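Local coordinates for glyoxylate-induced Protein (Pseudomonas aeruginosa, PDB 1SQ4) that is of unknown function but has two cupin domains and may act as a ureidoglycine aminohydrolase, at the interface of chains A and B and the interface of chains A and C. Numbering follows the deposited sequence. Chains: chain A/B/C, Glyoxylate-induced Protein.

Contacts 1 and 2 belong to the same interface, between chains A and B, and their C-alpha centres lie about 18 Å apart. Contact 3 joins chain A to chain C, about 24 Å from contact 1 and 39 Å from contact 2. The three share no residue. In contacts 1 and 2, chain A contributes residues from between 26 and 60, and chain B residues from between 187 and 268. In contact 3, both chains use residues of strands 222-227, 230-235 and 248-251, with C:Val203 added. One chain can therefore meet two neighbours at separate places, which would allow the eight copies of the deposited assembly to be linked by different interfaces.

Contact 1: the interface of chains A and B. Residues chain A 26, 33, 37, 56-58, 60; chain B 208, 211, 244-245.
This is an apolar, knob-in-pocket interface between unlike regions of two copies, and it helps hold chain B to chain A in the deposited assembly. B:Phe245 is the knob and buries 108 Å² against chain A. Three methyls of chain A lie on one face of its ring. A:Ile33 CD1 is over the centre, 3.6 Å from the centroid. The other branch of A:Ile33, CG2, stands over the rim at B:Phe245 CD1, 3.5 Å away. A:Ile57 CD1 is above the CZ end of the ring, 3.4 Å from B:Phe245 CZ. CG1 of A:Ile33 lies beside its backbone N (chi1 -46°), and from there CD1 extends over the ring centre. A:Val37 comes in at the ring edge, in plane, with CG1 3.8 Å from B:Phe245 CD1. The carbonyl O of A:Val56 lies near the ring tip.

A:Phe26 packs at the base of the knob. Its tip, CZ, is 3.6 Å from B:Phe245 CB, and the two side chains meet nearly perpendicular. The same CZ is 3.3 Å from the carbonyl O of B:Ala244. No hydrogen bond crosses this patch. B:Glu208 flanks it, with OE1 4.1 Å from A:Val37 CG1. B:Glu208 probably belongs to the metal-binding motif of the second cupin domain, which would put the patch near that barrel's pocket. B:Phe245 directly follows strand 239-244, while chain A contributes strands 25-26, 30-33 and 52-57 and the 3-10 helix 35-37.

Contact 2: the interface of chains A and B. Residues chain A 45-47; chain B 187, 267-268.
A:Pro47 meets the selenomethionine B:Met187 side chain to side chain, with CG of the proline ring 3.4 Å from CG of B:Met187. The B:Met187 chain bends at chi2 (54°) and chi3, and its SE and CE lie beside A:His45 CB. The same CB of A:His45 is near the side-chain oxygen OD1 of B:Asn267. A:Leu46 lays CD2 against the carbonyl group of B:Arg268.

No direct polar bond crosses here; two waters bridge the chains instead. Water 2 lies 2.7 Å from A:His45 N and 3.0 Å from B:Asn267 N. It also lies 3.0 Å from B:Asn267 OD1. The side chain of B:Asn267 turns back beside its own backbone N (chi1 -53°), which lets its amide oxygen and its N-H share that water. Water 1 links A:His45 O, at 3.0 Å, to B:Arg268 O, at 3.1 Å.

Behind this layer, the guanidinium of B:Arg268 ties the chain B segments together. NE and NH1 both donate to the carbonyl O of B:Asn267 from above the same face of its carbonyl plane. The NE bond is 2.7 Å long, with 157° at H. NH1 also donates to B:Met187 O, which lies close to the guanidinium plane. One arginine thus probably helps position both B:Met187 and B:Asn267. The site is a loop-to-loop, water-bridged contact that probably steadies the A-B pairing.

Contact 3: the interface of chains A and C. Residues chain A 222-224, 233, 251-254; chain C 203, 224, 231, 251.
This is a two-fold symmetric interface between chains A and C, and it links two copies through their second cupin domains in the deposited assembly. C:Tyr251 lies at its core and buries 105 Å². Its phenol OH accepts a hydrogen bond from A:Gly253 N, 2.8 Å long with 141° at H. The donor comes in at the ring edge, in plane. A:Val224 covers one face of that ring, with CG2 3.5 Å from the centroid and offset toward the rim. C:Tyr251 has CG anti to the backbone N (chi1 -163°), which carries the ring across to chain A.

The exchanged pair is also present: C:Val224 CG2 sits over the centre of the A:Tyr251 ring, 3.4 Å from the centroid. The two tyrosine side chains lie alongside, running opposite ways, and A:Tyr251 CD2 is 3.5 Å from C:Tyr251 CE2.

A:Glu233 extends along the rim of the patch. Its OE1 is 3.7 Å from C:Trp231 CZ2, with the carboxylate turned 59° from the ring plane. OE2 meets C:Val203 CG1 tip to tip. Tyrosine and valine thus clasp between strands 222-227 and 248-251, and may help hold larger oligomers together.

Contact 1: the interface of chains A and B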
loop_
_atom_site.group_PDB
_atom_site.type_symbol
_atom_site.label_atom_id
_atom_site.label_comp_id
_atom_site.label_asym_id
_atom_site.label_seq_id
_atom_site.Cartn_x
_atom_site.Cartn_y
_atom_site.Cartn_z
ATOM N N PHE A 26 3.723 10.112 -9.567
ATOM C CA PHE A 26 5.147 9.812 -9.478
ATOM C C PHE A 26 5.254 8.396 -8.940
ATOM O O PHE A 26 5.024 8.159 -7.762
ATOM C CB PHE A 26 5.838 10.805 -8.531
ATOM C CG PHE A 26 5.761 12.235 -8.998
ATOM C CD1 PHE A 26 6.549 12.679 -10.056
ATOM C CD2 PHE A 26 4.881 13.132 -8.397
ATOM C CE1 PHE A 26 6.460 13.991 -10.511
ATOM C CE2 PHE A 26 4.783 14.451 -8.845
ATOM C CZ PHE A 26 5.578 14.882 -9.906
ATOM N N ILE A 33 2.651 14.483 -15.535
ATOM C CA ILE A 33 2.633 15.891 -15.147
ATOM C C ILE A 33 1.566 16.649 -15.936
ATOM O O ILE A 33 1.688 16.838 -17.151
ATOM C CB ILE A 33 3.978 16.555 -15.419
ATOM C CG1 ILE A 33 5.099 15.657 -14.926
ATOM C CG2 ILE A 33 4.045 17.904 -14.703
ATOM C CD1 ILE A 33 6.429 16.169 -15.362
ATOM N N VAL A 37 0.464 22.676 -14.272
ATOM C CA VAL A 37 1.673 23.018 -13.563
ATOM C C VAL A 37 2.269 24.302 -14.130
ATOM O O VAL A 37 2.802 25.145 -13.392
ATOM C CB VAL A 37 2.683 21.886 -13.695
ATOM C CG1 VAL A 37 3.873 22.138 -12.802
ATOM C CG2 VAL A 37 2.009 20.582 -13.346
ATOM N N VAL A 56 10.067 24.809 -17.703
ATOM C CA VAL A 56 11.034 23.716 -17.741
ATOM C C VAL A 56 10.360 22.387 -17.448
ATOM O O VAL A 56 9.398 22.311 -16.685
ATOM C CB VAL A 56 12.193 23.918 -16.718
ATOM C CG1 VAL A 56 13.225 22.820 -16.899
ATOM C CG2 VAL A 56 12.858 25.269 -16.912
ATOM N N ILE A 57 10.867 21.338 -18.077
ATOM C CA ILE A 57 10.340 19.997 -17.882
ATOM C C ILE A 57 11.494 19.024 -18.054
ATOM O O ILE A 57 11.751 18.525 -19.142
ATOM C CB ILE A 57 9.216 19.682 -18.895
ATOM C CG1 ILE A 57 8.953 18.180 -18.961
ATOM C CG2 ILE A 57 9.617 20.145 -20.260
ATOM C CD1 ILE A 57 8.597 17.572 -17.640
ATOM N N ALA A 58 12.205 18.785 -16.962
ATOM C CA ALA A 58 13.344 17.876 -16.961
ATOM C C ALA A 58 13.325 17.121 -15.632
ATOM O O ALA A 58 12.595 17.499 -14.724
ATOM C CB ALA A 58 14.632 18.674 -17.104
ATOM N N PRO A 60 11.874 14.428 -14.509
ATOM C CA PRO A 60 10.533 14.114 -14.014
ATOM C C PRO A 60 10.578 13.183 -12.813
ATOM O O PRO A 60 9.763 13.283 -11.892
ATOM C CB PRO A 60 9.869 13.443 -15.212
ATOM C CG PRO A 60 10.619 13.987 -16.387
ATOM C CD PRO A 60 12.035 13.968 -15.894
ATOM N N GLU B 208 3.116 26.432 -5.217
ATOM C CA GLU B 208 4.382 26.067 -5.837
ATOM C C GLU B 208 5.014 27.328 -6.408
ATOM O O GLU B 208 4.352 28.098 -7.096
ATOM C CB GLU B 208 4.142 25.032 -6.944
ATOM C CG GLU B 208 5.412 24.428 -7.555
ATOM C CD GLU B 208 5.228 22.962 -7.987
ATOM O OE1 GLU B 208 4.283 22.675 -8.765
ATOM O OE2 GLU B 208 6.031 22.099 -7.548
ATOM N N VAL B 211 9.470 24.879 -10.107
ATOM C CA VAL B 211 9.041 23.636 -10.721
ATOM C C VAL B 211 10.005 22.494 -10.410
ATOM O O VAL B 211 9.602 21.342 -10.292
ATOM C CB VAL B 211 8.880 23.822 -12.257
ATOM C CG1 VAL B 211 10.242 23.941 -12.913
ATOM C CG2 VAL B 211 8.108 22.681 -12.843
ATOM N N ALA B 244 10.214 17.693 -7.530
ATOM C CA ALA B 244 10.007 18.332 -8.831
ATOM C C ALA B 244 8.580 18.069 -9.248
ATOM O O ALA B 244 8.088 16.942 -9.162
ATOM C CB ALA B 244 10.954 17.787 -9.889
ATOM N N PHE B 245 7.929 19.132 -9.698
ATOM C CA PHE B 245 6.552 19.080 -10.117
ATOM C C PHE B 245 5.668 18.655 -8.967
ATOM O O PHE B 245 4.463 18.522 -9.127
ATOM C CB PHE B 245 6.403 18.125 -11.288
ATOM C CG PHE B 245 7.148 18.550 -12.502
ATOM C CD1 PHE B 245 6.707 19.629 -13.261
ATOM C CD2 PHE B 245 8.304 17.882 -12.884
ATOM C CE1 PHE B 245 7.402 20.033 -14.397
ATOM C CE2 PHE B 245 9.011 18.275 -14.016
ATOM C CZ PHE B 245 8.559 19.355 -14.772
#

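Contact 2: the interface of chains A and B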
loop_
_atom_site.group_PDB
_atom_site.type_symbol
_atom_site.label_atom_id
_atom_site.label_comp_id
_atom_site.label_asym_id
_atom_site.label_seq_id
_atom_site.Cartn_x
_atom_site.Cartn_y
_atom_site.Cartn_z
ATOM N N HIS A 45 14.329 31.359 -16.749
ATOM C CA HIS A 45 15.012 32.278 -17.643
ATOM C C HIS A 45 16.426 31.850 -18.055
ATOM O O HIS A 45 17.058 31.028 -17.392
ATOM C CB HIS A 45 15.062 33.646 -16.968
ATOM C CG HIS A 45 13.713 34.179 -16.605
ATOM N ND1 HIS A 45 12.900 34.817 -17.517
ATOM C CD2 HIS A 45 13.003 34.108 -15.454
ATOM C CE1 HIS A 45 11.750 35.113 -16.945
ATOM N NE2 HIS A 45 11.783 34.691 -15.692
ATOM N N LEU A 46 16.915 32.411 -19.156
ATOM C CA LEU A 46 18.253 32.101 -19.621
ATOM C C LEU A 46 19.010 33.376 -19.991
ATOM O O LEU A 46 18.421 34.375 -20.413
ATOM C CB LEU A 46 18.207 31.142 -20.819
ATOM C CG LEU A 46 17.716 29.715 -20.552
ATOM C CD1 LEU A 46 17.550 28.982 -21.883
ATOM C CD2 LEU A 46 18.698 28.955 -19.629
ATOM N N PRO A 47 20.336 33.367 -19.810
ATOM C CA PRO A 47 21.153 34.534 -20.132
ATOM C C PRO A 47 21.076 34.848 -21.593
ATOM O O PRO A 47 20.939 33.949 -22.421
ATOM C CB PRO A 47 22.558 34.091 -19.758
ATOM C CG PRO A 47 22.333 33.191 -18.620
ATOM C CD PRO A 47 21.132 32.365 -19.086
HETATM N N MSE B 187 20.766 38.009 -14.264
HETATM C CA MSE B 187 21.257 36.735 -14.728
HETATM C C MSE B 187 22.588 36.312 -14.130
HETATM O O MSE B 187 23.083 35.234 -14.423
HETATM C CB MSE B 187 21.342 36.755 -16.252
HETATM C CG MSE B 187 20.581 35.617 -16.907
HETATM SE SE MSE B 187 18.709 35.510 -16.353
HETATM C CE MSE B 187 17.926 36.195 -17.987
ATOM N N ASN B 267 17.984 30.526 -13.515
ATOM C CA ASN B 267 18.666 31.265 -14.572
ATOM C C ASN B 267 19.795 30.517 -15.242
ATOM O O ASN B 267 20.767 31.124 -15.689
ATOM C CB ASN B 267 19.193 32.587 -14.035
ATOM C CG ASN B 267 18.127 33.393 -13.363
ATOM O OD1 ASN B 267 16.953 33.242 -13.656
ATOM N ND2 ASN B 267 18.529 34.261 -12.453
ATOM N N ARG B 268 19.678 29.199 -15.324
ATOM C CA ARG B 268 20.727 28.422 -15.967
ATOM C C ARG B 268 20.137 27.243 -16.740
ATOM O O ARG B 268 18.976 26.898 -16.547
ATOM C CB ARG B 268 21.710 27.942 -14.908
ATOM C CG ARG B 268 23.147 28.017 -15.353
ATOM C CD ARG B 268 23.939 29.182 -14.713
ATOM N NE ARG B 268 23.285 30.475 -14.846
ATOM C CZ ARG B 268 23.791 31.628 -14.414
ATOM N NH1 ARG B 268 23.098 32.748 -14.576
ATOM N NH2 ARG B 268 24.983 31.678 -13.833
HETATM O O HOH W 1 16.324 28.384 -16.131
HETATM O O HOH W 2 15.066 31.010 -14.190
#

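Contact 3: the interface of chains A and C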
loop_
_atom_site.group_PDB
_atom_site.type_symbol
_atom_site.label_atom_id
_atom_site.label_comp_id
_atom_site.label_asym_id
_atom_site.label_seq_id
_atom_site.Cartn_x
_atom_site.Cartn_y
_atom_site.Cartn_z
ATOM N N LYS A 222 -7.219 13.774 -26.304
ATOM C CA LYS A 222 -7.375 13.222 -24.979
ATOM C C LYS A 222 -7.444 11.715 -25.163
ATOM O O LYS A 222 -7.758 11.224 -26.252
ATOM C CB LYS A 222 -8.669 13.743 -24.329
ATOM C CG LYS A 222 -8.753 15.267 -24.228
ATOM C CD LYS A 222 -9.556 15.776 -23.007
ATOM C CE LYS A 222 -11.062 15.490 -23.081
ATOM N NZ LYS A 222 -11.406 14.039 -22.918
ATOM N N ALA A 223 -7.136 10.973 -24.110
ATOM C CA ALA A 223 -7.195 9.522 -24.191
ATOM C C ALA A 223 -6.962 8.902 -22.828
ATOM O O ALA A 223 -6.581 9.581 -21.878
ATOM C CB ALA A 223 -6.165 9.015 -25.186
ATOM N N VAL A 224 -7.238 7.613 -22.730
ATOM C CA VAL A 224 -7.015 6.889 -21.496
ATOM C C VAL A 224 -5.779 6.072 -21.812
ATOM O O VAL A 224 -5.831 5.126 -22.599
ATOM C CB VAL A 224 -8.192 5.952 -21.156
ATOM C CG1 VAL A 224 -7.923 5.222 -19.837
ATOM C CG2 VAL A 224 -9.470 6.759 -21.048
ATOM N N GLU A 233 -6.153 9.248 -17.487
ATOM C CA GLU A 233 -6.650 10.108 -18.535
ATOM C C GLU A 233 -5.609 11.181 -18.771
ATOM O O GLU A 233 -5.056 11.735 -17.818
ATOM C CB GLU A 233 -7.965 10.766 -18.120
ATOM C CG GLU A 233 -9.195 9.902 -18.321
ATOM C CD GLU A 233 -10.486 10.662 -18.077
ATOM O OE1 GLU A 233 -10.775 10.997 -16.905
ATOM O OE2 GLU A 233 -11.207 10.933 -19.066
ATOM N N TYR A 251 -5.805 4.081 -25.190
ATOM C CA TYR A 251 -7.223 3.945 -25.464
ATOM C C TYR A 251 -7.720 5.302 -25.935
ATOM O O TYR A 251 -8.384 6.015 -25.194
ATOM C CB TYR A 251 -7.963 3.531 -24.187
ATOM C CG TYR A 251 -9.160 2.628 -24.401
ATOM C CD1 TYR A 251 -9.047 1.236 -24.280
ATOM C CD2 TYR A 251 -10.407 3.163 -24.719
ATOM C CE1 TYR A 251 -10.155 0.397 -24.473
ATOM C CE2 TYR A 251 -11.522 2.345 -24.918
ATOM C CZ TYR A 251 -11.396 0.963 -24.797
ATOM O OH TYR A 251 -12.505 0.164 -25.033
ATOM N N SER A 252 -7.381 5.670 -27.164
ATOM C CA SER A 252 -7.802 6.955 -27.700
ATOM C C SER A 252 -9.207 6.851 -28.264
ATOM O O SER A 252 -9.414 6.304 -29.355
ATOM C CB SER A 252 -6.858 7.401 -28.804
ATOM O OG SER A 252 -6.927 6.504 -29.890
ATOM N N GLY A 253 -10.170 7.383 -27.520
ATOM C CA GLY A 253 -11.552 7.350 -27.960
ATOM C C GLY A 253 -12.104 8.728 -28.284
ATOM O O GLY A 253 -13.241 8.842 -28.745
ATOM N N GLY A 254 -11.303 9.768 -28.054
ATOM C CA GLY A 254 -11.743 11.128 -28.321
ATOM C C GLY A 254 -12.346 11.340 -29.697
ATOM O O GLY A 254 -12.086 10.553 -30.609
ATOM N N VAL C 203 -16.631 10.059 -23.562
ATOM C CA VAL C 203 -16.486 9.762 -22.143
ATOM C C VAL C 203 -17.642 10.244 -21.278
ATOM O O VAL C 203 -18.064 11.398 -21.373
ATOM C CB VAL C 203 -15.206 10.409 -21.602
ATOM C CG1 VAL C 203 -14.759 9.706 -20.334
ATOM C CG2 VAL C 203 -14.129 10.377 -22.671
ATOM N N VAL C 224 -13.588 0.668 -20.863
ATOM C CA VAL C 224 -12.732 0.946 -19.724
ATOM C C VAL C 224 -13.616 1.677 -18.720
ATOM O O VAL C 224 -13.915 2.863 -18.883
ATOM C CB VAL C 224 -11.543 1.853 -20.108
ATOM C CG1 VAL C 224 -10.611 1.995 -18.919
ATOM C CG2 VAL C 224 -10.794 1.268 -21.294
ATOM N N TRP C 231 -9.463 2.720 -12.880
ATOM C CA TRP C 231 -9.904 2.353 -14.220
ATOM C C TRP C 231 -9.624 0.871 -14.455
ATOM O O TRP C 231 -8.521 0.380 -14.192
ATOM C CB TRP C 231 -9.191 3.171 -15.293
ATOM C CG TRP C 231 -9.607 4.605 -15.353
ATOM C CD1 TRP C 231 -9.033 5.651 -14.696
ATOM C CD2 TRP C 231 -10.662 5.161 -16.147
ATOM N NE1 TRP C 231 -9.657 6.824 -15.036
ATOM C CE2 TRP C 231 -10.662 6.554 -15.922
ATOM C CE3 TRP C 231 -11.606 4.618 -17.028
ATOM C CZ2 TRP C 231 -11.569 7.414 -16.543
ATOM C CZ3 TRP C 231 -12.508 5.469 -17.651
ATOM C CH2 TRP C 231 -12.483 6.855 -17.404
ATOM N N TYR C 251 -15.899 4.818 -20.303
ATOM C CA TYR C 251 -15.191 5.228 -21.509
ATOM C C TYR C 251 -15.377 4.144 -22.569
ATOM O O TYR C 251 -14.509 3.300 -22.767
ATOM C CB TYR C 251 -13.705 5.387 -21.203
ATOM C CG TYR C 251 -12.946 6.187 -22.230
ATOM C CD1 TYR C 251 -12.534 7.489 -21.954
ATOM C CD2 TYR C 251 -12.615 5.638 -23.474
ATOM C CE1 TYR C 251 -11.809 8.224 -22.884
ATOM C CE2 TYR C 251 -11.890 6.364 -24.416
ATOM C CZ TYR C 251 -11.488 7.656 -24.110
ATOM O OH TYR C 251 -10.755 8.386 -25.015
#